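PDB 7BUG: terminal oxygenase component of carbazole from Janthinobacterium sp., which catalyses, as the terminal oxygenase of carbazole 1,9a-dioxygenase, dioxygenation of carbazole at the angular and adjacent carbons, using a Rieske [2Fe-2S] cluster and a non-haem iron. Local coordinates for residues E81-T84 with I88-W91; W95-R98 with V103-D106. All coordinates share one frame; numbering follows the deposited sequence.

Contact 1 of 2, residues E81-T84 with I88-W91. With FES (Fe2/s2 (inorganic) cluster), chain D.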
loop_
_atom_site.group_PDB
_atom_site.type_symbol
_atom_site.label_atom_id
_atom_site.label_comp_id
_atom_site.label_asym_id
_atom_site.label_seq_id
_atom_site.Cartn_x
_atom_site.Cartn_y
_atom_site.Cartn_z
ATOM N N GLU A 81 10.030 -5.727 29.459
ATOM C CA GLU A 81 10.141 -6.328 30.813
ATOM C C GLU A 81 11.604 -6.343 31.186
ATOM O O GLU A 81 12.332 -7.255 30.785
ATOM C CB GLU A 81 9.552 -7.734 30.832
ATOM C CG GLU A 81 8.047 -7.787 30.711
ATOM C CD GLU A 81 7.402 -9.131 31.055
ATOM O OE1 GLU A 81 8.025 -9.896 31.822
ATOM O OE2 GLU A 81 6.245 -9.335 30.645
ATOM N N CYS A 82 12.092 -5.342 31.912
ATOM C CA CYS A 82 13.490 -5.398 32.412
ATOM C C CYS A 82 13.401 -5.790 33.867
ATOM O O CYS A 82 12.955 -4.923 34.697
ATOM C CB CYS A 82 14.218 -4.075 32.236
ATOM S SG CYS A 82 14.576 -3.667 30.500
ATOM N N LYS A 83 13.685 -7.053 34.159
ATOM C CA LYS A 83 13.360 -7.592 35.500
ATOM C C LYS A 83 14.588 -7.543 36.389
ATOM O O LYS A 83 14.403 -7.684 37.620
ATOM C CB LYS A 83 12.800 -8.995 35.369
ATOM C CG LYS A 83 11.614 -9.033 34.429
ATOM C CD LYS A 83 10.873 -10.369 34.382
ATOM C CE LYS A 83 9.527 -10.319 35.052
ATOM N NZ LYS A 83 8.667 -9.250 34.534
ATOM N N THR A 84 15.780 -7.451 35.808
ATOM C CA THR A 84 17.013 -7.066 36.533
ATOM C C THR A 84 17.684 -5.923 35.769
ATOM O O THR A 84 17.440 -5.761 34.552
ATOM C CB THR A 84 17.974 -8.230 36.739
ATOM O OG1 THR A 84 18.667 -8.566 35.533
ATOM C CG2 THR A 84 17.262 -9.434 37.314
ATOM N N ILE A 88 17.043 -7.966 29.876
ATOM C CA ILE A 88 15.652 -7.736 29.403
ATOM C C ILE A 88 15.039 -9.107 29.155
ATOM O O ILE A 88 15.767 -10.000 28.643
ATOM C CB ILE A 88 15.580 -6.809 28.154
ATOM C CG1 ILE A 88 14.130 -6.552 27.715
ATOM C CG2 ILE A 88 16.461 -7.321 27.045
ATOM C CD1 ILE A 88 13.963 -5.398 26.713
ATOM N N THR A 89 13.753 -9.259 29.472
ATOM C CA THR A 89 13.012 -10.520 29.343
ATOM C C THR A 89 11.978 -10.302 28.233
ATOM O O THR A 89 11.131 -9.378 28.383
ATOM C CB THR A 89 12.351 -10.878 30.690
ATOM O OG1 THR A 89 13.417 -11.125 31.609
ATOM C CG2 THR A 89 11.417 -12.053 30.591
ATOM N N CYS A 90 12.007 -11.121 27.207
ATOM C CA CYS A 90 10.942 -11.051 26.173
ATOM C C CYS A 90 9.605 -11.278 26.867
ATOM O O CYS A 90 9.465 -12.190 27.720
ATOM C CB CYS A 90 11.199 -12.072 25.087
ATOM S SG CYS A 90 9.937 -11.984 23.800
ATOM N N TRP A 91 8.605 -10.519 26.482
ATOM C CA TRP A 91 7.248 -10.586 27.060
ATOM C C TRP A 91 6.507 -11.870 26.675
ATOM O O TRP A 91 5.471 -12.146 27.299
ATOM C CB TRP A 91 6.464 -9.358 26.621
ATOM C CG TRP A 91 6.463 -9.185 25.146
ATOM C CD1 TRP A 91 7.332 -8.415 24.409
ATOM C CD2 TRP A 91 5.597 -9.841 24.198
ATOM N NE1 TRP A 91 7.040 -8.524 23.078
ATOM C CE2 TRP A 91 6.017 -9.416 22.910
ATOM C CE3 TRP A 91 4.541 -10.733 24.295
ATOM C CZ2 TRP A 91 5.375 -9.838 21.741
ATOM C CZ3 TRP A 91 3.936 -11.193 23.141
ATOM C CH2 TRP A 91 4.359 -10.757 21.878
HETATM FE FE1 FES D . 10.482 -13.960 22.734
HETATM FE FE2 FES D . 9.263 -16.372 22.619
HETATM S S1 FES D . 10.532 -15.551 24.271
HETATM S S2 FES D . 9.172 -14.740 21.084
HETATM O O HOH W 1 14.819 -8.943 32.487
HETATM O O HOH W 2 4.139 -10.571 29.091
HETATM O O HOH W 3 10.700 -7.147 26.959
#
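Glu81 and Thr89 are joined by one direct backbone hydrogen bond, Thr89 N to Glu81 O at 2.8 Å, with an angle of 167° at the hydrogen. Waters fill in beside it. One accepts from Lys83 N and bonds Thr89 OG1, whose hydroxyl also bonds Thr96; another bridges Glu81 N and Thr89 O.

The Glu81 side chain starts with CB against the backbone, 3.3 Å from Thr89 O. CG stands anti to the carbonyl carbon (chi1 -71°), and the chain then runs out extended (chi2 -166°), which carries the carboxylate along to Trp91. There OE2 lies 3.9 Å from Trp91 CA and shares a water with Trp91 O, 2.9 Å from OE2. OE2 also forms salt bridges with Lys79 and with Lys188 of the second subunit. OE1 takes the ammonium of Lys83, NZ to OE1 2.9 Å, from above the carboxylate plane, and bonds Tyr185 OH of the second subunit. With three lysines around it, this buried carboxylate is probably held as the anion.

Lys83 bends at its last two torsions, crossing Thr89 at about a right angle with CD 3.8 Å from Thr89 OG1. On another flank Cys82 SG packs on Ile88 CG1.

Next to Thr89, Cys90 sends SG to FE1 of the cluster at 2.3 Å; Cys69 binds the same cluster. The contact thus ties a loop at the subunit interface to the second cysteine-histidine cluster-binding loop of a Rieske domain.

Contact 2 of 2, residues W95-R98 with V103-D106. With FES (Fe2/s2 (inorganic) cluster), chain D.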
loop_
_atom_site.group_PDB
_atom_site.type_symbol
_atom_site.label_atom_id
_atom_site.label_comp_id
_atom_site.label_asym_id
_atom_site.label_seq_id
_atom_site.Cartn_x
_atom_site.Cartn_y
_atom_site.Cartn_z
ATOM N N TRP A 95 12.268 -15.511 27.283
ATOM C CA TRP A 95 13.708 -15.576 26.966
ATOM C C TRP A 95 14.361 -14.294 27.452
ATOM O O TRP A 95 13.930 -13.176 27.168
ATOM C CB TRP A 95 13.980 -15.802 25.482
ATOM C CG TRP A 95 13.573 -17.132 24.965
ATOM C CD1 TRP A 95 12.533 -17.928 25.349
ATOM C CD2 TRP A 95 14.224 -17.801 23.883
ATOM N NE1 TRP A 95 12.513 -19.072 24.592
ATOM C CE2 TRP A 95 13.522 -19.006 23.675
ATOM C CE3 TRP A 95 15.293 -17.463 23.051
ATOM C CZ2 TRP A 95 13.874 -19.882 22.646
ATOM C CZ3 TRP A 95 15.665 -18.366 22.066
ATOM C CH2 TRP A 95 14.957 -19.552 21.883
ATOM N N THR A 96 15.426 -14.415 28.252
ATOM C CA THR A 96 16.062 -13.289 28.939
ATOM C C THR A 96 17.498 -13.114 28.443
ATOM O O THR A 96 18.287 -14.098 28.462
ATOM C CB THR A 96 16.024 -13.546 30.445
ATOM O OG1 THR A 96 14.640 -13.619 30.811
ATOM C CG2 THR A 96 16.710 -12.442 31.219
ATOM N N TYR A 97 17.830 -11.882 28.068
ATOM C CA TYR A 97 19.108 -11.526 27.425
ATOM C C TYR A 97 19.868 -10.516 28.282
ATOM O O TYR A 97 19.296 -9.607 28.867
ATOM C CB TYR A 97 18.846 -10.943 26.046
ATOM C CG TYR A 97 17.992 -11.829 25.169
ATOM C CD1 TYR A 97 18.585 -12.784 24.357
ATOM C CD2 TYR A 97 16.630 -11.622 25.052
ATOM C CE1 TYR A 97 17.841 -13.554 23.490
ATOM C CE2 TYR A 97 15.862 -12.400 24.206
ATOM C CZ TYR A 97 16.473 -13.361 23.412
ATOM O OH TYR A 97 15.672 -14.041 22.523
ATOM N N ARG A 98 21.181 -10.685 28.333
ATOM C CA ARG A 98 22.056 -9.647 28.922
ATOM C C ARG A 98 22.228 -8.491 27.948
ATOM O O ARG A 98 22.603 -8.734 26.811
ATOM C CB ARG A 98 23.395 -10.268 29.299
ATOM C CG ARG A 98 23.257 -11.353 30.354
ATOM C CD ARG A 98 24.627 -11.540 30.985
ATOM N NE ARG A 98 25.513 -12.188 30.072
ATOM C CZ ARG A 98 25.986 -13.432 30.192
ATOM N NH1 ARG A 98 25.612 -14.209 31.204
ATOM N NH2 ARG A 98 26.841 -13.895 29.296
ATOM N N VAL A 103 23.780 -12.352 25.442
ATOM C CA VAL A 103 23.675 -13.801 25.705
ATOM C C VAL A 103 22.332 -14.111 26.334
ATOM O O VAL A 103 21.821 -13.335 27.220
ATOM C CB VAL A 103 24.843 -14.271 26.599
ATOM C CG1 VAL A 103 24.615 -15.684 27.109
ATOM C CG2 VAL A 103 26.165 -14.153 25.851
ATOM N N LEU A 104 21.738 -15.158 25.807
ATOM C CA LEU A 104 20.521 -15.762 26.386
ATOM C C LEU A 104 20.926 -16.400 27.715
ATOM O O LEU A 104 21.482 -17.520 27.684
ATOM C CB LEU A 104 19.951 -16.779 25.415
ATOM C CG LEU A 104 18.668 -17.461 25.833
ATOM C CD1 LEU A 104 17.503 -16.509 26.080
ATOM C CD2 LEU A 104 18.298 -18.525 24.821
ATOM N N CYS A 105 20.607 -15.746 28.821
ATOM C CA CYS A 105 21.158 -16.165 30.137
ATOM C C CYS A 105 20.127 -16.935 30.953
ATOM O O CYS A 105 20.538 -17.618 31.920
ATOM C CB CYS A 105 21.715 -14.969 30.883
ATOM S SG CYS A 105 20.480 -13.763 31.409
ATOM N N ASP A 106 18.843 -16.841 30.629
ATOM C CA ASP A 106 17.756 -17.438 31.442
ATOM C C ASP A 106 16.544 -17.551 30.512
ATOM O O ASP A 106 16.414 -16.747 29.581
ATOM C CB ASP A 106 17.437 -16.612 32.682
ATOM C CG ASP A 106 18.422 -16.815 33.821
ATOM O OD1 ASP A 106 18.395 -17.934 34.414
ATOM O OD2 ASP A 106 19.204 -15.846 34.120
HETATM FE FE1 FES D . 10.482 -13.960 22.734
HETATM FE FE2 FES D . 9.263 -16.372 22.619
HETATM S S1 FES D . 10.532 -15.551 24.271
HETATM S S2 FES D . 9.172 -14.740 21.084
#
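Strands 95-98 and 104-107 form a beta hairpin, and this contact is their antiparallel pairing, beside the iron-sulfur cluster in the Rieske domain. Three backbone bonds join the segments: Thr96 N to Asp106 O, Cys105 N to Thr96 O and Arg98 N to Val103 O, each 2.9 Å long.

Cys105 and Asp106 both face Thr96, which makes a classic beta bulge and shifts the register by one before Tyr97 pairs with Leu104. Leu104, with CG anti to the backbone N (chi1 -178°), sends CD1 between the Trp95 and Tyr97 side chains, with CD2 against the indole alone. CD1 lies 3.6 Å from Trp95 CB and over one face of the Tyr97 ring, 3.9 Å from CE1, while CD2 meets Trp95 CE3 at 3.6 Å. Tyr97 OH is bonded to Leu70 N.

Trp95 CD1 comes within 3.3 Å of cluster sulfur S1, and the indole stacks on His71, a cluster ligand; Phe356 of the second subunit meets it edge-to-face. An alanine in place of Trp95 would remove the indole and is likely to open a gap beside S1, leaving His71 without its stacking partner and Leu104 CD2 without its ring.

Near the hairpin turn, Val103 CB lies over one face of the Arg98 guanidinium, 3.4 Å from NH2; NH2 also forms a salt bridge with Asp101.

How the contacts relate
Contact 1 closes before contact 2 opens along the chain, and their centres lie 9 Å apart within the Rieske domain. Strands 87-89, 95-98 and 104-107 form one three-stranded antiparallel sheet with 95-98 in the middle: contact 1 joins the edge strand 87-89 to the loop before it, whereas contact 2 pairs the central strand with the opposite edge. The contacts meet directly where Cys90 N probably bonds Trp95 O (2.8 Å) and Ile88 O probably bonds Tyr97 N. Both reach the cluster, contact 1 through a ligand and contact 2 through its surroundings, and both touch the second subunit, placing this sheet and the cluster-binding loops beside it at a subunit interface of the trimer.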